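Receptor-type adenylate cyclase GRESAG 4.1 (Trypanosoma brucei, PDB 1FX2) converts ATP to 3',5'-cyclic AMP and diphosphate with magnesium, through its class III cyclase domain. Local coordinates at residues V13-D19 with V134-T140. Sequence-based numbering, arbitrary orientation.
With SO4 (sulfate ion), chain B.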
ATOM      1  N   VAL A  13      -6.599 -14.089  11.255  1.00  9.37           N
ATOM      2  CA  VAL A  13      -6.312 -13.509  12.565  1.00  9.62           C
ATOM      3  C   VAL A  13      -5.661 -12.153  12.303  1.00  9.32           C
ATOM      4  O   VAL A  13      -4.832 -12.016  11.452  1.00  9.70           O
ATOM      5  CB  VAL A  13      -5.326 -14.370  13.352  1.00  9.07           C
ATOM      6  CG1 VAL A  13      -5.113 -13.739  14.708  1.00 11.94           C
ATOM      7  CG2 VAL A  13      -5.910 -15.838  13.566  1.00 13.04           C
ATOM      8  N   THR A  14      -6.080 -11.166  13.083  1.00  8.81           N
ATOM      9  CA  THR A  14      -5.416  -9.839  13.009  1.00  8.32           C
ATOM     10  C   THR A  14      -4.450  -9.772  14.183  1.00  9.17           C
ATOM     11  O   THR A  14      -4.864 -10.067  15.327  1.00 11.21           O
ATOM     12  CB  THR A  14      -6.360  -8.707  13.033  1.00  8.39           C
ATOM     13  OG1 THR A  14      -7.190  -8.790  11.863  1.00  9.56           O
ATOM     14  CG2 THR A  14      -5.641  -7.379  12.934  1.00  9.56           C
ATOM     15  N   LEU A  15      -3.146  -9.592  13.885  1.00  8.85           N
ATOM     16  CA  LEU A  15      -2.128  -9.480  14.957  1.00  9.72           C
ATOM     17  C   LEU A  15      -1.606  -8.073  15.034  1.00  8.65           C
ATOM     18  O   LEU A  15      -1.412  -7.409  14.031  1.00  9.33           O
ATOM     19  CB  LEU A  15      -0.950 -10.402  14.720  1.00  9.31           C
ATOM     20  CG  LEU A  15      -1.367 -11.885  14.687  1.00 13.80           C
ATOM     21  CD1 LEU A  15      -0.193 -12.762  14.207  1.00 15.45           C
ATOM     22  CD2 LEU A  15      -1.880 -12.311  16.095  1.00 12.89           C
ATOM     23  N   ILE A  16      -1.417  -7.646  16.284  1.00  9.25           N
ATOM     24  CA  ILE A  16      -0.867  -6.293  16.574  1.00  8.49           C
ATOM     25  C   ILE A  16       0.370  -6.530  17.414  1.00  6.43           C
ATOM     26  O   ILE A  16       0.375  -7.279  18.394  1.00  7.95           O
ATOM     27  CB  ILE A  16      -1.782  -5.545  17.487  1.00  7.32           C
ATOM     28  CG1 ILE A  16      -3.232  -5.456  16.927  1.00 14.09           C
ATOM     29  CG2 ILE A  16      -1.271  -4.112  17.636  1.00  7.70           C
ATOM     30  CD1 ILE A  16      -4.198  -4.880  17.985  1.00 13.81           C
ATOM     31  N   PHE A  17       1.498  -5.946  16.998  1.00  7.17           N
ATOM     32  CA  PHE A  17       2.724  -5.930  17.795  1.00  6.12           C
ATOM     33  C   PHE A  17       3.021  -4.508  18.149  1.00  5.53           C
ATOM     34  O   PHE A  17       2.781  -3.581  17.378  1.00  6.45           O
ATOM     35  CB  PHE A  17       3.953  -6.499  16.990  1.00  8.36           C
ATOM     36  CG  PHE A  17       3.940  -7.979  16.895  1.00  8.60           C
ATOM     37  CD1 PHE A  17       3.157  -8.625  15.951  1.00 12.02           C
ATOM     38  CD2 PHE A  17       4.673  -8.730  17.787  1.00 10.09           C
ATOM     39  CE1 PHE A  17       3.097 -10.037  15.875  1.00 11.68           C
ATOM     40  CE2 PHE A  17       4.615 -10.166  17.699  1.00 10.95           C
ATOM     41  CZ  PHE A  17       3.816 -10.805  16.722  1.00 12.19           C
ATOM     42  N   THR A  18       3.511  -4.311  19.381  1.00  6.97           N
ATOM     43  CA  THR A  18       3.845  -2.970  19.870  1.00  7.63           C
ATOM     44  C   THR A  18       5.192  -3.021  20.550  1.00  9.48           C
ATOM     45  O   THR A  18       5.612  -4.039  21.147  1.00  9.39           O
ATOM     46  CB  THR A  18       2.826  -2.407  20.882  1.00  8.43           C
ATOM     47  OG1 THR A  18       2.992  -3.060  22.151  1.00 10.75           O
ATOM     48  CG2 THR A  18       1.344  -2.556  20.399  1.00 10.25           C
ATOM     49  N   ASP A  19       5.859  -1.849  20.541  1.00  7.27           N
ATOM     50  CA  ASP A  19       7.122  -1.669  21.292  1.00  6.03           C
ATOM     51  C   ASP A  19       7.300  -0.256  21.647  1.00  7.20           C
ATOM     52  O   ASP A  19       6.860   0.687  20.892  1.00  8.51           O
ATOM     53  CB  ASP A  19       8.425  -2.002  20.476  1.00  8.31           C
ATOM     54  CG  ASP A  19       8.764  -3.454  20.479  1.00 16.68           C
ATOM     55  OD1 ASP A  19       8.374  -4.218  19.553  1.00 15.82           O
ATOM     56  OD2 ASP A  19       9.464  -3.889  21.391  1.00 11.82           O
ATOM     57  N   VAL A 134       5.192   4.740  21.196  1.00  6.92           N
ATOM     58  CA  VAL A 134       5.025   3.284  20.956  1.00  6.34           C
ATOM     59  C   VAL A 134       4.817   3.126  19.450  1.00  5.58           C
ATOM     60  O   VAL A 134       4.035   3.849  18.819  1.00  7.16           O
ATOM     61  CB  VAL A 134       3.731   2.873  21.647  1.00  7.82           C
ATOM     62  CG1 VAL A 134       3.433   1.373  21.366  1.00  7.53           C
ATOM     63  CG2 VAL A 134       3.901   3.022  23.171  1.00 10.32           C
ATOM     64  N   ARG A 135       5.639   2.210  18.890  1.00  5.98           N
ATOM     65  CA  ARG A 135       5.450   1.815  17.470  1.00  4.82           C
ATOM     66  C   ARG A 135       4.537   0.627  17.411  1.00  5.96           C
ATOM     67  O   ARG A 135       4.527  -0.222  18.314  1.00  6.59           O
ATOM     68  CB  ARG A 135       6.808   1.477  16.800  1.00  7.75           C
ATOM     69  CG  ARG A 135       7.589   0.425  17.502  1.00  9.02           C
ATOM     70  CD  ARG A 135       8.787  -0.015  16.531  1.00 11.23           C
ATOM     71  NE  ARG A 135       9.599  -1.021  17.169  1.00 13.50           N
ATOM     72  CZ  ARG A 135      10.646  -0.709  17.899  1.00 12.43           C
ATOM     73  NH1 ARG A 135      11.003   0.587  18.058  1.00 12.26           N
ATOM     74  NH2 ARG A 135      11.362  -1.688  18.488  1.00 15.52           N
ATOM     75  N   VAL A 136       3.689   0.589  16.364  1.00  6.33           N
ATOM     76  CA  VAL A 136       2.693  -0.487  16.250  1.00  6.49           C
ATOM     77  C   VAL A 136       2.638  -0.992  14.816  1.00  6.68           C
ATOM     78  O   VAL A 136       2.678  -0.161  13.852  1.00  7.68           O
ATOM     79  CB  VAL A 136       1.287   0.105  16.593  1.00  6.73           C
ATOM     80  CG1 VAL A 136       0.193  -0.981  16.568  1.00  9.00           C
ATOM     81  CG2 VAL A 136       1.293   0.751  18.025  1.00  8.12           C
ATOM     82  N   GLY A 137       2.525  -2.320  14.701  1.00  5.74           N
ATOM     83  CA  GLY A 137       2.316  -2.903  13.342  1.00  6.31           C
ATOM     84  C   GLY A 137       1.088  -3.818  13.423  1.00  7.77           C
ATOM     85  O   GLY A 137       0.914  -4.560  14.425  1.00  8.33           O
ATOM     86  N   ILE A 138       0.339  -3.853  12.323  1.00  7.87           N
ATOM     87  CA  ILE A 138      -0.884  -4.639  12.265  1.00  8.18           C
ATOM     88  C   ILE A 138      -0.941  -5.404  10.949  1.00  7.72           C
ATOM     89  O   ILE A 138      -0.595  -4.823   9.893  1.00  9.10           O
ATOM     90  CB  ILE A 138      -2.165  -3.739  12.291  1.00  8.23           C
ATOM     91  CG1 ILE A 138      -2.165  -2.855  13.549  1.00  9.26           C
ATOM     92  CG2 ILE A 138      -3.447  -4.646  12.303  1.00 11.00           C
ATOM     93  CD1 ILE A 138      -3.305  -1.857  13.529  1.00  9.43           C
ATOM     94  N   HIS A 139      -1.199  -6.720  11.038  1.00  8.88           N
ATOM     95  CA  HIS A 139      -1.352  -7.476   9.763  1.00  7.61           C
ATOM     96  C   HIS A 139      -2.466  -8.473  10.030  1.00  8.44           C
ATOM     97  O   HIS A 139      -2.725  -8.887  11.154  1.00  9.30           O
ATOM     98  CB  HIS A 139      -0.021  -8.221   9.444  1.00  8.65           C
ATOM     99  CG  HIS A 139      -0.115  -9.164   8.293  1.00  8.53           C
ATOM    100  ND1 HIS A 139      -0.555  -8.803   7.024  1.00  8.92           N
ATOM    101  CD2 HIS A 139       0.156 -10.493   8.265  1.00 11.69           C
ATOM    102  CE1 HIS A 139      -0.538  -9.890   6.265  1.00 10.48           C
ATOM    103  NE2 HIS A 139      -0.109 -10.918   6.974  1.00  9.91           N
ATOM    104  N   THR A 140      -3.100  -8.939   8.947  1.00  8.22           N
ATOM    105  CA  THR A 140      -4.220  -9.908   9.050  1.00  8.64           C
ATOM    106  C   THR A 140      -3.923 -11.042   8.108  1.00  8.84           C
ATOM    107  O   THR A 140      -3.532 -10.786   6.969  1.00 11.24           O
ATOM    108  CB  THR A 140      -5.524  -9.279   8.597  1.00  9.57           C
ATOM    109  OG1 THR A 140      -5.822  -8.184   9.482  1.00 10.03           O
ATOM    110  CG2 THR A 140      -6.652 -10.348   8.655  1.00  9.93           C
TER
HETATM  111  S   SO4 B1123      14.586   0.440  19.122  1.00 17.76           S
HETATM  112  O1  SO4 B1123      15.770   0.884  19.818  1.00 23.52           O
HETATM  113  O2  SO4 B1123      14.028  -0.803  19.666  1.00 18.92           O
HETATM  114  O3  SO4 B1123      13.609   1.497  19.104  1.00 14.73           O
HETATM  115  O4  SO4 B1123      14.986   0.191  17.713  1.00 27.16           O
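CB of Asp19 sits over one face of the Arg135 guanidinium, 3.3 Å above its plane and nearer the outer part of the group than its centre, while a sulfate ion, probably from the crystallisation liquor, lies at the edge. Arg135 NH1 donates to O3 of the sulfate (3.0 Å, 160° at the hydrogen), and NH2, whose placement is less certain, to O2. The Asp19 carboxylate is turned 26° from the guanidinium plane without forming a salt bridge to it; OD2 is hydrogen-bonded to Ser63 OG, and the guanidinium has salt bridges with Glu168 at NE and, less surely, with Glu232 at NH2. With CG between the backbone N and carbonyl carbon (chi1 56°), the extended Arg135 chain passes close to Asp19 O, its CG 3.5 Å from that oxygen. Strands 13-20 and 134-141 are antiparallel neighbours in the central sheet of the class III cyclase fold, and Asp19 is a predicted magnesium ligand beside Asp62, the other one. The hydrogen-bonded pairs Leu15-His139, Phe17-Gly137 and Asp19-Arg135 each exchange two backbone bonds, the shortest from Arg135 N to Asp19 O at 2.8 Å. On the sheet face bearing Ile16 and Val136, these two side chains lie side by side, Ile16 CG2 3.6 Å from Val136 CG1. Further along the same face, Thr14 CG2 meets Ile138 CG2 at 3.6 Å, and the hydroxyls of the buried Thr14 and Thr140 share a 2.8 Å hydrogen bond between their OG1 atoms.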